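Local coordinates for protein orotate phosphoribosyltransferase (Aeropyrum pernix, PDB 2YZK) that probably catalyses the magnesium-dependent transfer of a ribosyl phosphate group from 5-phosphoribose 1-diphosphate to orotate, giving orotidine monophosphate and diphosphate, at residues I29-L34 / L140-R145; V43-L48 / A73-L78; A3-K8 / E38-V43. All coordinates share one frame; numbering follows the deposited sequence.

Helix 38-58 takes part in interactions 2 and 3, and interaction 1 touches it through Leu142. Interaction 3 packs the first two turns of this helix against the N-terminal helix 2-9, and interaction 2 packs residues further along across helix 70-80; the two share Val43 and meet where Met75 CE lies 3.2 Å from Tyr41 CE1. Interaction 1 lies nearer the centre of the chain, joining the loop that leads into helix 38-58 to the chain leaving strand 135-141. Interactions 1 and 2 are buried, mostly leucine, valine and selenomethionine, with Ile29 and the predicted orotate-binding Arg145 at one end of interaction 1. Interaction 3 is smaller and only partly buried, and there a serine hydroxyl enters the contact.

Interaction 1: I29-L34 / L140-R145; sequences IDMRRL and LVLVDR
Met31, a selenomethionine, meets Leu142 and Val143 with different parts of its chain. Its CG presses on Leu142 CD1 at 3.3 Å, closer than usual for two carbons, and these side chains run at a slant to each other. Beyond CG the chain bends twice (chi2 50°, chi3 36°), carrying SE and CE across Val143 at about a right angle; SE lies 3.9 Å from Val143 CG2. A flexible, unbranched residue suits this place because it can fold round one neighbour and lie over the next, while the branched Leu142 and Val143 offer methyls to it. Ile29 makes a looser approach, with CG1 4.3 Å from Arg145 NH1, oblique to the guanidinium. Arg145, predicted to bind orotate, pairs through NE with Glu147. On the loop side, Asp30 OD1 accepts the backbone N of Arg32 in an Asx turn, and Arg32 grips the carboxylate side-on through NE and NH2, fixing the start of the 3-10 turn. Around this buried seam, Leu142 also packs on Ala44 and Leu48 of helix 38-58, Met31 on Leu6 of helix 2-9, and strand 135-141 runs between strands 108-113 and 159-162 of the parallel sheet.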
loop_
_atom_site.group_PDB
_atom_site.type_symbol
_atom_site.label_atom_id
_atom_site.label_comp_id
_atom_site.label_asym_id
_atom_site.label_seq_id
_atom_site.Cartn_x
_atom_site.Cartn_y
_atom_site.Cartn_z
ATOM N N ILE A 29 14.208 -3.301 13.121
ATOM C CA ILE A 29 14.189 -2.850 11.738
ATOM C C ILE A 29 12.790 -2.413 11.331
ATOM O O ILE A 29 11.811 -3.099 11.619
ATOM C CB ILE A 29 14.659 -3.977 10.786
ATOM C CG1 ILE A 29 16.125 -4.318 11.056
ATOM C CG2 ILE A 29 14.456 -3.565 9.350
ATOM C CD1 ILE A 29 17.134 -3.454 10.307
ATOM N N ASP A 30 12.692 -1.262 10.674
ATOM C CA ASP A 30 11.396 -0.768 10.224
ATOM C C ASP A 30 11.554 0.025 8.934
ATOM O O ASP A 30 11.787 1.234 8.950
ATOM C CB ASP A 30 10.740 0.109 11.291
ATOM C CG ASP A 30 9.293 0.425 10.964
ATOM O OD1 ASP A 30 8.835 0.006 9.878
ATOM O OD2 ASP A 30 8.617 1.087 11.784
HETATM N N MSE A 31 11.415 -0.676 7.815
HETATM C CA MSE A 31 11.556 -0.076 6.497
HETATM C C MSE A 31 10.453 0.940 6.204
HETATM O O MSE A 31 10.586 1.776 5.309
HETATM C CB MSE A 31 11.543 -1.182 5.441
HETATM C CG MSE A 31 12.715 -1.169 4.475
HETATM SE SE MSE A 31 14.372 -1.075 5.221
HETATM C CE MSE A 31 14.225 -2.068 6.718
ATOM N N ARG A 32 9.362 0.865 6.958
ATOM C CA ARG A 32 8.251 1.788 6.752
ATOM C C ARG A 32 8.681 3.232 6.989
ATOM O O ARG A 32 8.127 4.158 6.398
ATOM C CB ARG A 32 7.088 1.430 7.683
ATOM C CG ARG A 32 6.452 0.072 7.392
ATOM C CD ARG A 32 5.433 -0.301 8.461
ATOM N NE ARG A 32 6.031 -0.309 9.792
ATOM C CZ ARG A 32 5.375 -0.610 10.910
ATOM N NH1 ARG A 32 4.090 -0.935 10.867
ATOM N NH2 ARG A 32 6.007 -0.574 12.076
ATOM N N ARG A 33 9.675 3.429 7.847
ATOM C CA ARG A 33 10.135 4.778 8.143
ATOM C C ARG A 33 10.774 5.490 6.955
ATOM O O ARG A 33 10.939 6.704 6.972
ATOM C CB ARG A 33 11.086 4.755 9.338
ATOM C CG ARG A 33 10.402 4.301 10.620
ATOM C CD ARG A 33 11.365 4.305 11.785
ATOM N NE ARG A 33 11.691 5.651 12.249
ATOM C CZ ARG A 33 10.913 6.376 13.049
ATOM N NH1 ARG A 33 9.753 5.891 13.477
ATOM N NH2 ARG A 33 11.301 7.585 13.438
ATOM N N LEU A 34 11.119 4.748 5.911
ATOM C CA LEU A 34 11.706 5.375 4.734
ATOM C C LEU A 34 10.632 6.100 3.922
ATOM O O LEU A 34 10.930 7.012 3.150
ATOM C CB LEU A 34 12.369 4.330 3.842
ATOM C CG LEU A 34 13.484 3.494 4.464
ATOM C CD1 LEU A 34 14.074 2.605 3.384
ATOM C CD2 LEU A 34 14.562 4.399 5.045
ATOM N N LEU A 140 11.341 -9.880 -4.572
ATOM C CA LEU A 140 12.232 -8.755 -4.374
ATOM C C LEU A 140 11.940 -8.048 -3.058
ATOM O O LEU A 140 10.792 -7.730 -2.766
ATOM C CB LEU A 140 12.056 -7.793 -5.556
ATOM C CG LEU A 140 12.648 -6.390 -5.485
ATOM C CD1 LEU A 140 14.158 -6.483 -5.461
ATOM C CD2 LEU A 140 12.165 -5.577 -6.686
ATOM N N VAL A 141 12.982 -7.821 -2.262
ATOM C CA VAL A 141 12.829 -7.135 -0.984
ATOM C C VAL A 141 13.945 -6.112 -0.799
ATOM O O VAL A 141 14.959 -6.151 -1.494
ATOM C CB VAL A 141 12.863 -8.116 0.221
ATOM C CG1 VAL A 141 11.783 -9.175 0.067
ATOM C CG2 VAL A 141 14.234 -8.765 0.340
ATOM N N LEU A 142 13.741 -5.192 0.134
ATOM C CA LEU A 142 14.735 -4.170 0.426
ATOM C C LEU A 142 15.819 -4.772 1.305
ATOM O O LEU A 142 17.013 -4.620 1.034
ATOM C CB LEU A 142 14.091 -2.989 1.156
ATOM C CG LEU A 142 13.321 -1.992 0.295
ATOM C CD1 LEU A 142 12.518 -1.062 1.199
ATOM C CD2 LEU A 142 14.299 -1.204 -0.578
ATOM N N VAL A 143 15.391 -5.465 2.353
ATOM C CA VAL A 143 16.318 -6.084 3.288
ATOM C C VAL A 143 16.013 -7.548 3.574
ATOM O O VAL A 143 14.882 -7.915 3.894
ATOM C CB VAL A 143 16.337 -5.324 4.640
ATOM C CG1 VAL A 143 17.212 -6.067 5.645
ATOM C CG2 VAL A 143 16.862 -3.914 4.435
ATOM N N ASP A 144 17.032 -8.388 3.443
ATOM C CA ASP A 144 16.877 -9.806 3.737
ATOM C C ASP A 144 17.585 -10.026 5.069
ATOM O O ASP A 144 18.770 -9.722 5.203
ATOM C CB ASP A 144 17.515 -10.656 2.632
ATOM C CG ASP A 144 17.486 -12.148 2.942
ATOM O OD1 ASP A 144 16.728 -12.562 3.845
ATOM O OD2 ASP A 144 18.217 -12.910 2.270
ATOM N N ARG A 145 16.859 -10.533 6.060
ATOM C CA ARG A 145 17.462 -10.766 7.361
ATOM C C ARG A 145 18.508 -11.870 7.286
ATOM O O ARG A 145 19.349 -11.996 8.177
ATOM C CB ARG A 145 16.394 -11.134 8.391
ATOM C CG ARG A 145 15.446 -9.996 8.753
ATOM C CD ARG A 145 14.611 -10.385 9.963
ATOM N NE ARG A 145 15.479 -10.698 11.096
ATOM C CZ ARG A 145 15.947 -9.798 11.955
ATOM N NH1 ARG A 145 15.619 -8.518 11.830
ATOM N NH2 ARG A 145 16.769 -10.174 12.925
#

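Interaction 2: V43-L48 / A73-L78; sequences VALDLL and AAMLAL
Leu45 reaches from helix 38-58 to both Met75 and Leu76 of helix 70-80, and its two methyls, CD1 and CD2, straddle Met75 CB, each 3.8 Å from it. CD1 also meets this selenomethionine at CE, 3.4 Å away and tighter than ordinary van der Waals contact. The Met75 chain is extended as far as SE and then bends (chi3 76°), which brings the terminal methyl round to CD1, the two side chains crossing at about a right angle. CD2 also meets Leu76: the two leucines slide past each other in opposite directions, with their CD2 atoms 3.8 Å apart. Branched leucines suit such a seam, since one residue can fill the space beside two neighbours. The segments 43-48 and 73-78 cross at -68°, their axes 10.6 Å apart at closest approach, in the phosphoribosyltransferase fold of type I, where helices pack round a central parallel sheet; here Ala73, Ala74 and Ala77 lay a small-residue face of helix 70-80 on Leu84 of the edge strand 84-87. Cut back to an alanine, Leu45 would lose both methyls, which is likely to take away the closest neighbours that Met75 CE and Leu76 CD2 have on segment 43-48 and open a gap between the helices. Leu78 of the second subunit packs on Leu45 and Met75, adding to the burial of this tight part. Packing is looser at Leu48, whose CB is 4.2 Å from Leu76 CD2 and whose side chain also packs on Trp72 and Val163. Asp46 marks the solvent side of helix 38-58, with a long, weak ion pair to Arg79.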
loop_
_atom_site.group_PDB
_atom_site.type_symbol
_atom_site.label_atom_id
_atom_site.label_comp_id
_atom_site.label_asym_id
_atom_site.label_seq_id
_atom_site.Cartn_x
_atom_site.Cartn_y
_atom_site.Cartn_z
ATOM N N VAL A 43 15.565 6.772 -3.000
ATOM C CA VAL A 43 16.817 6.026 -3.049
ATOM C C VAL A 43 16.470 4.539 -3.024
ATOM O O VAL A 43 17.018 3.741 -3.787
ATOM C CB VAL A 43 17.722 6.362 -1.832
ATOM C CG1 VAL A 43 18.930 5.439 -1.803
ATOM C CG2 VAL A 43 18.175 7.809 -1.910
ATOM N N ALA A 44 15.532 4.183 -2.153
ATOM C CA ALA A 44 15.097 2.798 -2.003
ATOM C C ALA A 44 14.480 2.269 -3.288
ATOM O O ALA A 44 14.774 1.154 -3.708
ATOM C CB ALA A 44 14.085 2.688 -0.862
ATOM N N LEU A 45 13.622 3.072 -3.907
ATOM C CA LEU A 45 12.970 2.660 -5.139
ATOM C C LEU A 45 13.982 2.440 -6.252
ATOM O O LEU A 45 13.879 1.472 -7.006
ATOM C CB LEU A 45 11.937 3.701 -5.577
ATOM C CG LEU A 45 10.634 3.734 -4.778
ATOM C CD1 LEU A 45 9.775 4.877 -5.281
ATOM C CD2 LEU A 45 9.892 2.406 -4.921
ATOM N N ASP A 46 14.959 3.334 -6.358
ATOM C CA ASP A 46 15.962 3.193 -7.401
ATOM C C ASP A 46 16.771 1.917 -7.213
ATOM O O ASP A 46 17.105 1.238 -8.184
ATOM C CB ASP A 46 16.892 4.408 -7.427
ATOM C CG ASP A 46 16.176 5.674 -7.858
ATOM O OD1 ASP A 46 15.268 5.581 -8.713
ATOM O OD2 ASP A 46 16.525 6.762 -7.357
ATOM N N LEU A 47 17.083 1.589 -5.963
ATOM C CA LEU A 47 17.846 0.378 -5.679
ATOM C C LEU A 47 17.007 -0.867 -5.973
ATOM O O LEU A 47 17.528 -1.874 -6.447
ATOM C CB LEU A 47 18.317 0.381 -4.220
ATOM C CG LEU A 47 19.409 1.406 -3.882
ATOM C CD1 LEU A 47 19.673 1.398 -2.386
ATOM C CD2 LEU A 47 20.682 1.081 -4.660
ATOM N N LEU A 48 15.709 -0.799 -5.691
ATOM C CA LEU A 48 14.815 -1.924 -5.960
ATOM C C LEU A 48 14.712 -2.168 -7.469
ATOM O O LEU A 48 14.700 -3.310 -7.927
ATOM C CB LEU A 48 13.418 -1.658 -5.382
ATOM C CG LEU A 48 13.292 -1.834 -3.864
ATOM C CD1 LEU A 48 12.046 -1.144 -3.364
ATOM C CD2 LEU A 48 13.260 -3.316 -3.521
ATOM N N ALA A 73 5.412 -1.784 -3.699
ATOM C CA ALA A 73 4.911 -2.387 -4.928
ATOM C C ALA A 73 4.132 -1.359 -5.739
ATOM O O ALA A 73 4.286 -1.270 -6.958
ATOM C CB ALA A 73 4.016 -3.579 -4.606
ATOM N N ALA A 74 3.296 -0.580 -5.058
ATOM C CA ALA A 74 2.495 0.434 -5.739
ATOM C C ALA A 74 3.379 1.491 -6.395
ATOM O O ALA A 74 3.125 1.900 -7.525
ATOM C CB ALA A 74 1.527 1.096 -4.753
HETATM N N MSE A 75 4.413 1.932 -5.686
HETATM C CA MSE A 75 5.312 2.940 -6.226
HETATM C C MSE A 75 6.119 2.397 -7.402
HETATM O O MSE A 75 6.359 3.114 -8.365
HETATM C CB MSE A 75 6.226 3.475 -5.119
HETATM C CG MSE A 75 5.440 4.165 -4.007
HETATM SE SE MSE A 75 6.438 4.647 -2.581
HETATM C CE MSE A 75 7.247 6.080 -3.294
ATOM N N LEU A 76 6.532 1.135 -7.321
ATOM C CA LEU A 76 7.275 0.507 -8.413
ATOM C C LEU A 76 6.384 0.348 -9.642
ATOM O O LEU A 76 6.819 0.574 -10.773
ATOM C CB LEU A 76 7.800 -0.868 -7.995
ATOM C CG LEU A 76 8.953 -0.880 -6.995
ATOM C CD1 LEU A 76 9.198 -2.311 -6.520
ATOM C CD2 LEU A 76 10.211 -0.293 -7.646
ATOM N N ALA A 77 5.135 -0.047 -9.418
ATOM C CA ALA A 77 4.196 -0.224 -10.519
ATOM C C ALA A 77 3.967 1.101 -11.245
ATOM O O ALA A 77 3.928 1.139 -12.474
ATOM C CB ALA A 77 2.871 -0.789 -9.995
ATOM N N LEU A 78 3.827 2.190 -10.492
ATOM C CA LEU A 78 3.621 3.500 -11.105
ATOM C C LEU A 78 4.864 3.931 -11.894
ATOM O O LEU A 78 4.756 4.451 -13.008
ATOM C CB LEU A 78 3.294 4.552 -10.033
ATOM C CG LEU A 78 2.979 5.975 -10.526
ATOM C CD1 LEU A 78 1.796 5.949 -11.489
ATOM C CD2 LEU A 78 2.675 6.873 -9.336
#

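Interaction 3: A3-K8 / E38-V43; sequences AKVLKK and ESSYSV
A chi1 of -178° swings Val5 CG1 opposite the backbone N and onto Ser40, while CG2, beside the N, is turned to Val43. On the facing helix, a chi1 of -59° sets Ser40 OG opposite its own carbonyl carbon and beside the valine methyl, which CB touches as well. Val5 CG1 is 3.3 Å from Ser40 OG and 3.4 Å from Ser40 CB, the latter tighter than usual for two carbons. The hydroxyl gains no hydrogen bond from the methyl; its polar partner is Asp37 OD2, just ahead of the helix, so the buried oxygen is satisfied while its flank serves as a packing surface. Serine suits the place by being small: the backbones come near here, the CA atoms of Val5 and Ser40 being 6.1 Å apart. The second branch of Val5 makes a more open contact, its CG2 4.2 Å from Val43 CG1, one turn further along. This is a helix-helix contact in which the short N-terminal helix 2-9 lies against the first two turns of helix 38-58, the long helix that runs on into the phosphoribosyltransferase core. Valine is apt at its centre, because a beta-branched side chain holds two methyls close to the helix and can touch residues three apart. Leu6 turns from this seam to pack on Leu34 and Ile169, whereas Lys4, Lys7 and Lys8 are exposed; Lys8 starts towards helix 38-58 but then leads off. Tyr41 likewise points away from Val5, packing on Trp72 and Met75, and its OH is hydrogen-bonded to the backbone O of Lys82 of the second subunit.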
loop_
_atom_site.group_PDB
_atom_site.type_symbol
_atom_site.label_atom_id
_atom_site.label_comp_id
_atom_site.label_asym_id
_atom_site.label_seq_id
_atom_site.Cartn_x
_atom_site.Cartn_y
_atom_site.Cartn_z
ATOM N N ALA A 3 22.111 1.547 4.191
ATOM C CA ALA A 3 22.610 1.759 5.549
ATOM C C ALA A 3 22.538 3.208 6.028
ATOM O O ALA A 3 21.977 3.489 7.086
ATOM C CB ALA A 3 24.043 1.246 5.660
ATOM N N LYS A 4 23.106 4.124 5.250
ATOM C CA LYS A 4 23.101 5.534 5.617
ATOM C C LYS A 4 21.682 6.084 5.739
ATOM O O LYS A 4 21.331 6.696 6.749
ATOM C CB LYS A 4 23.885 6.349 4.587
ATOM C CG LYS A 4 25.355 5.967 4.480
ATOM C CD LYS A 4 26.088 6.858 3.489
ATOM C CE LYS A 4 27.547 6.447 3.350
ATOM N NZ LYS A 4 28.271 6.522 4.651
ATOM N N VAL A 5 20.872 5.859 4.708
ATOM C CA VAL A 5 19.490 6.330 4.687
ATOM C C VAL A 5 18.672 5.698 5.809
ATOM O O VAL A 5 17.835 6.356 6.429
ATOM C CB VAL A 5 18.812 5.996 3.343
ATOM C CG1 VAL A 5 17.402 6.540 3.326
ATOM C CG2 VAL A 5 19.621 6.575 2.193
ATOM N N LEU A 6 18.919 4.417 6.065
ATOM C CA LEU A 6 18.205 3.698 7.108
ATOM C C LEU A 6 18.474 4.311 8.475
ATOM O O LEU A 6 17.554 4.514 9.265
ATOM C CB LEU A 6 18.617 2.223 7.107
ATOM C CG LEU A 6 18.192 1.417 5.876
ATOM C CD1 LEU A 6 18.766 0.009 5.948
ATOM C CD2 LEU A 6 16.673 1.368 5.804
ATOM N N LYS A 7 19.741 4.612 8.746
ATOM C CA LYS A 7 20.123 5.202 10.023
ATOM C C LYS A 7 19.474 6.575 10.177
ATOM O O LYS A 7 18.939 6.903 11.239
ATOM C CB LYS A 7 21.649 5.334 10.110
ATOM C CG LYS A 7 22.152 5.804 11.469
ATOM C CD LYS A 7 23.664 6.023 11.477
ATOM C CE LYS A 7 24.077 7.150 10.540
ATOM N NZ LYS A 7 25.529 7.467 10.650
ATOM N N LYS A 8 19.514 7.363 9.106
ATOM C CA LYS A 8 18.940 8.709 9.098
ATOM C C LYS A 8 17.457 8.727 9.467
ATOM O O LYS A 8 17.004 9.581 10.232
ATOM C CB LYS A 8 19.095 9.341 7.714
ATOM C CG LYS A 8 20.511 9.344 7.152
ATOM C CD LYS A 8 21.428 10.315 7.883
ATOM C CE LYS A 8 22.811 10.332 7.248
ATOM N NZ LYS A 8 23.729 11.288 7.926
ATOM N N GLU A 38 10.674 11.707 0.958
ATOM C CA GLU A 38 10.845 11.458 -0.470
ATOM C C GLU A 38 12.290 11.119 -0.819
ATOM O O GLU A 38 12.545 10.235 -1.627
ATOM C CB GLU A 38 10.371 12.673 -1.284
ATOM C CG GLU A 38 10.385 12.493 -2.810
ATOM C CD GLU A 38 11.775 12.613 -3.426
ATOM O OE1 GLU A 38 12.610 13.363 -2.880
ATOM O OE2 GLU A 38 12.028 11.973 -4.470
ATOM N N SER A 39 13.236 11.810 -0.195
ATOM C CA SER A 39 14.639 11.550 -0.475
ATOM C C SER A 39 14.974 10.093 -0.185
ATOM O O SER A 39 15.644 9.426 -0.977
ATOM C CB SER A 39 15.529 12.460 0.377
ATOM O OG SER A 39 16.893 12.119 0.219
ATOM N N SER A 40 14.483 9.603 0.946
ATOM C CA SER A 40 14.744 8.237 1.365
ATOM C C SER A 40 14.031 7.180 0.539
ATOM O O SER A 40 14.659 6.214 0.096
ATOM C CB SER A 40 14.384 8.080 2.845
ATOM O OG SER A 40 15.152 8.980 3.630
ATOM N N TYR A 41 12.730 7.332 0.315
ATOM C CA TYR A 41 12.060 6.301 -0.461
ATOM C C TYR A 41 12.492 6.290 -1.923
ATOM O O TYR A 41 12.450 5.245 -2.568
ATOM C CB TYR A 41 10.522 6.363 -0.306
ATOM C CG TYR A 41 9.765 7.515 -0.940
ATOM C CD1 TYR A 41 9.792 7.738 -2.316
ATOM C CD2 TYR A 41 8.923 8.310 -0.166
ATOM C CE1 TYR A 41 8.986 8.724 -2.908
ATOM C CE2 TYR A 41 8.117 9.289 -0.739
ATOM C CZ TYR A 41 8.150 9.492 -2.110
ATOM O OH TYR A 41 7.344 10.462 -2.668
ATOM N N SER A 42 12.940 7.434 -2.436
ATOM C CA SER A 42 13.392 7.485 -3.821
ATOM C C SER A 42 14.679 6.690 -3.989
ATOM O O SER A 42 14.866 6.012 -5.002
ATOM C CB SER A 42 13.609 8.928 -4.269
ATOM O OG SER A 42 12.363 9.550 -4.526
ATOM N N VAL A 43 15.565 6.772 -3.000
ATOM C CA VAL A 43 16.817 6.026 -3.049
ATOM C C VAL A 43 16.470 4.539 -3.024
ATOM O O VAL A 43 17.018 3.741 -3.787
ATOM C CB VAL A 43 17.722 6.362 -1.832
ATOM C CG1 VAL A 43 18.930 5.439 -1.803
ATOM C CG2 VAL A 43 18.175 7.809 -1.910
#